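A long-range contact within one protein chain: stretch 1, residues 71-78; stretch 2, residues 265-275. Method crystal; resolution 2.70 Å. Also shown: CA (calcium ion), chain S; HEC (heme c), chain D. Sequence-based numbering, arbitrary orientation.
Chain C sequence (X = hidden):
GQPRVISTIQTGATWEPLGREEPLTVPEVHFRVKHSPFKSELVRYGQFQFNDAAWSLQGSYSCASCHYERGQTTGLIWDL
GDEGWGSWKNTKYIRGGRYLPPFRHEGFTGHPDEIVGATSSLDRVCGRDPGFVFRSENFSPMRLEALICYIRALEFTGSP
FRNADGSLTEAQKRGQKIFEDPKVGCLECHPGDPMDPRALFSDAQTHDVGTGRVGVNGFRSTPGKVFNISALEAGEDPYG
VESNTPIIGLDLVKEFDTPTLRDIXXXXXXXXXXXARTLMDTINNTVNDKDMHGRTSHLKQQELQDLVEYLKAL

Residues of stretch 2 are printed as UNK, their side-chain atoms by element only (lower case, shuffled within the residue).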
# COMPACT_ATOMS: atom_id res chain seq x y z
N GLY C 71 -54.57 -0.38 9.99
CA GLY C 71 -54.51 -0.97 11.31
C GLY C 71 -55.02 -2.40 11.32
O GLY C 71 -55.93 -2.72 12.08
N GLN C 72 -54.47 -3.25 10.46
CA GLN C 72 -54.87 -4.66 10.47
C GLN C 72 -53.68 -5.58 10.72
O GLN C 72 -53.43 -5.98 11.86
CB GLN C 72 -55.54 -5.02 9.15
CG GLN C 72 -56.60 -4.02 8.70
CD GLN C 72 -57.20 -4.37 7.36
OE1 GLN C 72 -56.74 -3.88 6.32
NE2 GLN C 72 -58.22 -5.21 7.37
N THR C 73 -52.92 -5.86 9.66
CA THR C 73 -51.67 -6.62 9.72
C THR C 73 -51.11 -6.82 8.31
O THR C 73 -51.85 -6.76 7.33
CB THR C 73 -51.86 -8.01 10.38
OG1 THR C 73 -50.60 -8.68 10.46
CG2 THR C 73 -52.84 -8.86 9.58
N THR C 74 -49.81 -7.07 8.22
CA THR C 74 -49.19 -7.41 6.94
C THR C 74 -49.01 -8.92 6.75
O THR C 74 -48.68 -9.38 5.66
CB THR C 74 -47.82 -6.73 6.78
OG1 THR C 74 -47.00 -7.04 7.91
CG2 THR C 74 -47.98 -5.23 6.66
N GLY C 75 -49.24 -9.68 7.82
CA GLY C 75 -49.04 -11.12 7.78
C GLY C 75 -47.58 -11.52 7.90
O GLY C 75 -47.25 -12.70 7.75
N LEU C 76 -46.71 -10.55 8.16
CA LEU C 76 -45.28 -10.82 8.30
C LEU C 76 -44.97 -11.57 9.59
O LEU C 76 -45.47 -11.22 10.66
CB LEU C 76 -44.48 -9.52 8.25
CG LEU C 76 -44.38 -8.83 6.89
CD1 LEU C 76 -43.70 -7.47 7.03
CD2 LEU C 76 -43.62 -9.70 5.90
N ILE C 77 -44.15 -12.61 9.48
CA ILE C 77 -43.81 -13.44 10.63
C ILE C 77 -42.40 -13.14 11.13
O ILE C 77 -41.43 -13.22 10.37
CB ILE C 77 -43.93 -14.94 10.28
CG1 ILE C 77 -45.33 -15.24 9.73
CG2 ILE C 77 -43.62 -15.80 11.49
CD1 ILE C 77 -45.52 -16.66 9.27
N TRP C 78 -42.29 -12.79 12.41
CA TRP C 78 -41.03 -12.31 12.97
C TRP C 78 -40.52 -13.18 14.11
O TRP C 78 -41.29 -13.92 14.73
CB TRP C 78 -41.20 -10.88 13.48
CG TRP C 78 -41.64 -9.93 12.42
CD1 TRP C 78 -42.91 -9.49 12.18
CD2 TRP C 78 -40.81 -9.29 11.45
NE1 TRP C 78 -42.93 -8.62 11.12
CE2 TRP C 78 -41.65 -8.48 10.65
CE3 TRP C 78 -39.44 -9.32 11.17
CZ2 TRP C 78 -41.16 -7.71 9.60
CZ3 TRP C 78 -38.96 -8.56 10.12
CH2 TRP C 78 -39.82 -7.76 9.35
N UNK C 265 -60.88 -13.39 7.77
CA UNK C 265 -60.63 -13.41 6.34
C UNK C 265 -59.40 -12.56 6.01
O UNK C 265 -58.69 -12.82 5.04
c UNK C 265 -61.61 -10.59 4.56
c UNK C 265 -62.54 -10.76 6.74
c UNK C 265 -62.28 -8.62 5.73
o UNK C 265 -62.41 -7.25 5.78
c UNK C 265 -61.84 -12.89 5.57
c UNK C 265 -62.68 -9.39 6.80
c UNK C 265 -61.74 -9.21 4.61
c UNK C 265 -62.00 -11.39 5.62
N UNK C 266 -59.16 -11.54 6.83
CA UNK C 266 -58.11 -10.56 6.56
C UNK C 266 -56.80 -10.83 7.30
O UNK C 266 -55.82 -10.11 7.08
c UNK C 266 -58.61 -9.16 6.90
N UNK C 267 -56.75 -11.86 8.14
CA UNK C 267 -55.49 -12.22 8.77
C UNK C 267 -54.70 -13.08 7.81
O UNK C 267 -55.12 -14.18 7.47
c UNK C 267 -55.69 -12.97 10.10
o UNK C 267 -54.54 -13.75 10.44
N UNK C 268 -53.57 -12.57 7.35
CA UNK C 268 -52.69 -13.40 6.55
C UNK C 268 -52.12 -14.46 7.46
O UNK C 268 -51.53 -14.12 8.49
N UNK C 269 -52.29 -15.73 7.10
CA UNK C 269 -51.52 -16.79 7.75
C UNK C 269 -51.76 -16.94 9.27
O UNK C 269 -51.17 -16.24 10.10
c UNK C 269 -49.29 -17.75 8.02
o UNK C 269 -49.84 -16.63 6.03
c UNK C 269 -50.04 -16.61 7.45
N UNK C 270 -52.77 -17.76 9.60
CA UNK C 270 -53.27 -18.00 10.96
C UNK C 270 -52.42 -18.83 11.95
O UNK C 270 -51.30 -19.24 11.66
c UNK C 270 -56.72 -16.29 8.78
c UNK C 270 -56.15 -18.16 7.41
c UNK C 270 -55.41 -18.07 9.70
c UNK C 270 -56.04 -16.84 9.82
c UNK C 270 -54.64 -18.65 10.84
o UNK C 270 -57.47 -16.38 6.52
c UNK C 270 -55.47 -18.72 8.47
c UNK C 270 -56.78 -16.94 7.57
N UNK C 271 -53.04 -19.09 13.10
CA UNK C 271 -52.46 -19.46 14.40
C UNK C 271 -51.42 -18.47 14.94
O UNK C 271 -51.46 -17.29 14.58
c UNK C 271 -54.06 -21.87 14.87
c UNK C 271 -53.48 -24.15 13.44
c UNK C 271 -54.70 -24.03 14.08
c UNK C 271 -52.55 -23.13 13.52
c UNK C 271 -54.99 -22.89 14.79
c UNK C 271 -51.83 -20.86 14.33
c UNK C 271 -52.83 -21.97 14.24
N UNK C 272 -50.50 -18.93 15.78
CA UNK C 272 -49.56 -18.02 16.44
C UNK C 272 -48.26 -17.78 15.67
O UNK C 272 -47.78 -16.65 15.58
c UNK C 272 -49.25 -18.49 17.87
n UNK C 272 -48.86 -20.96 17.56
c UNK C 272 -47.15 -19.91 18.42
c UNK C 272 -47.91 -21.86 17.76
n UNK C 272 -46.86 -21.24 18.29
c UNK C 272 -48.41 -19.72 17.96
N UNK C 273 -47.70 -18.85 15.13
CA UNK C 273 -46.43 -18.77 14.41
C UNK C 273 -46.70 -18.58 12.93
O UNK C 273 -45.77 -18.44 12.13
c UNK C 273 -46.26 -21.28 14.08
c UNK C 273 -45.60 -20.03 14.64
o UNK C 273 -47.50 -21.29 13.93
o UNK C 273 -45.53 -22.25 13.78
N UNK C 274 -47.97 -18.58 12.57
CA UNK C 274 -48.35 -18.51 11.18
C UNK C 274 -48.12 -19.86 10.51
O UNK C 274 -47.72 -19.93 9.36
N UNK C 275 -48.37 -20.93 11.26
CA UNK C 275 -48.20 -22.26 10.72
C UNK C 275 -49.24 -22.57 9.67
O UNK C 275 -48.97 -23.30 8.71
CA CA S . -52.10 -13.79 11.32
FE HEC D . -59.91 -22.22 17.30
CHA HEC D . -57.17 -20.26 16.63
CHB HEC D . -61.12 -21.63 14.16
CHC HEC D . -62.22 -24.74 17.72
CHD HEC D . -58.95 -22.57 20.56
NA HEC D . -59.25 -21.16 15.68
C1A HEC D . -58.11 -20.37 15.63
C2A HEC D . -58.10 -19.70 14.35
C3A HEC D . -59.19 -20.07 13.67
C4A HEC D . -59.93 -21.00 14.49
CMA HEC D . -59.58 -19.60 12.25
CAA HEC D . -57.02 -18.71 13.86
CBA HEC D . -57.09 -17.43 14.68
CGA HEC D . -55.90 -16.56 14.37
O1A HEC D . -55.92 -15.35 14.73
O2A HEC D . -54.92 -17.07 13.75
NB HEC D . -61.45 -22.99 16.18
C1B HEC D . -61.67 -22.69 14.84
C2B HEC D . -62.56 -23.69 14.30
C3B HEC D . -62.87 -24.55 15.28
C4B HEC D . -62.18 -24.12 16.48
CMB HEC D . -63.07 -23.72 12.84
CAB HEC D . -63.80 -25.78 15.19
CBB HEC D . -63.13 -26.89 14.34
NC HEC D . -60.48 -23.43 18.85
C1C HEC D . -61.46 -24.41 18.81
C2C HEC D . -61.45 -25.10 20.09
C3C HEC D . -60.63 -24.43 20.91
C4C HEC D . -59.95 -23.41 20.12
CMC HEC D . -62.49 -26.16 20.53
CAC HEC D . -60.34 -24.74 22.40
CBC HEC D . -59.61 -26.09 22.54
ND HEC D . -58.33 -21.46 18.45
C1D HEC D . -58.07 -21.89 19.75
C2D HEC D . -56.72 -21.50 20.10
C3D HEC D . -56.17 -20.77 18.87
C4D HEC D . -57.23 -20.80 17.89
CMD HEC D . -56.00 -21.76 21.44
CAD HEC D . -54.77 -20.15 18.69
CBD HEC D . -53.72 -21.26 18.68
CGD HEC D . -52.40 -20.71 18.21
O1D HEC D . -51.43 -21.51 18.08
O2D HEC D . -52.32 -19.49 17.94
O HOH W 1 -51.59 -12.29 9.56
O HOH W 2 -52.86 -11.94 12.67

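Position 265 carries one carbon followed by a ring of six carbons bearing one oxygen. That is a phenol, so the residue is Tyr 265. Its CA-to-CB bond points sideways, but the end of the side chain comes nearer, with Tyr 265 OH 4.9 Å from Gln 72 NE2; its hydroxyl is hydrogen-bonded elsewhere in the structure.

Position 266 has a single side-chain carbon, directed toward stretch 1, with Gln 72 NE2 4.0 Å from the CB of 266. One carbon and nothing beyond it identifies Ala 266. The contact is one of packing, since a methyl group offers the amide no polar partner; Gln 72 NE2 is satisfied elsewhere.

At position 267 one carbon is followed by one oxygen, unbranched: Ser 267. Chi1 is 157° (t), and OG lies 2.6 Å from the calcium ion, as expected of a ligand. On the stretch 1 side, Thr 73 CG2 is 4.4 Å from Ser 267 CA and 4.1 Å from Ala 266 O, so the threonine methyl packs against backbone.

Position 268 has no side-chain atoms and is Gly 268. Its CA is 4.5 Å from the CA of Gly 75, and Gly 75 CA is 4.0 Å from Gly 268 O. An ideal CB on either glycine would point toward the other stretch and lie 3.5 Å from the opposing CA, so the close backbone approach uses space that side chains would otherwise enter.

Position 269 shows a carbon carrying one oxygen and one carbon, the branched pattern of Thr 269. Its CG2 meets Ile 77 CD1 at 4.1 Å, methyl to methyl, while its backbone O is 2.9 Å from the calcium ion.

Position 270, again one carbon and a six-carbon ring with an oxygen, is Tyr 270; HEC O2A lies at the edge of the ring, near its plane. Position 271 has the same carbon framework without oxygen and is Phe 271, whose N donates a weak hydrogen bond to HEC O2A (2.8 Å, 116°). Position 272 has one carbon and a five-membered ring of three carbons and two nitrogens: His 272, with ND1 giving a weak hydrogen bond to HEC O1D (2.7 Å, 129°). All three side chains are out of reach of stretch 1.

Position 273 has two carbons, the second carrying two oxygens, hence Asp 273. Its carboxylate faces other partners, and it is the backbone O of Asp 273 that approaches Ile 77 CD1, at 3.4 Å. Position 274 lacks side-chain atoms: Gly 274, with CA 3.9 Å from Ile 77 CD1. An ideal CB on Gly 274 would sit 2.5 Å from Ile 77 CD1, a clash, and phi of 75° also favours glycine. Position 275, likewise bare, is Gly 275; its N gives a weak hydrogen bond to Asp 273 OD1 (2.8 Å, 124°).

No hydrogen bond crosses between the stretches. The 291 Å² buried comes from van der Waals packing: paired glycines permit close backbone approach, and Ile 77 fills the space beside Thr 269 and Gly 274.

Stretch 2 265-275: YASGTYFHDGG
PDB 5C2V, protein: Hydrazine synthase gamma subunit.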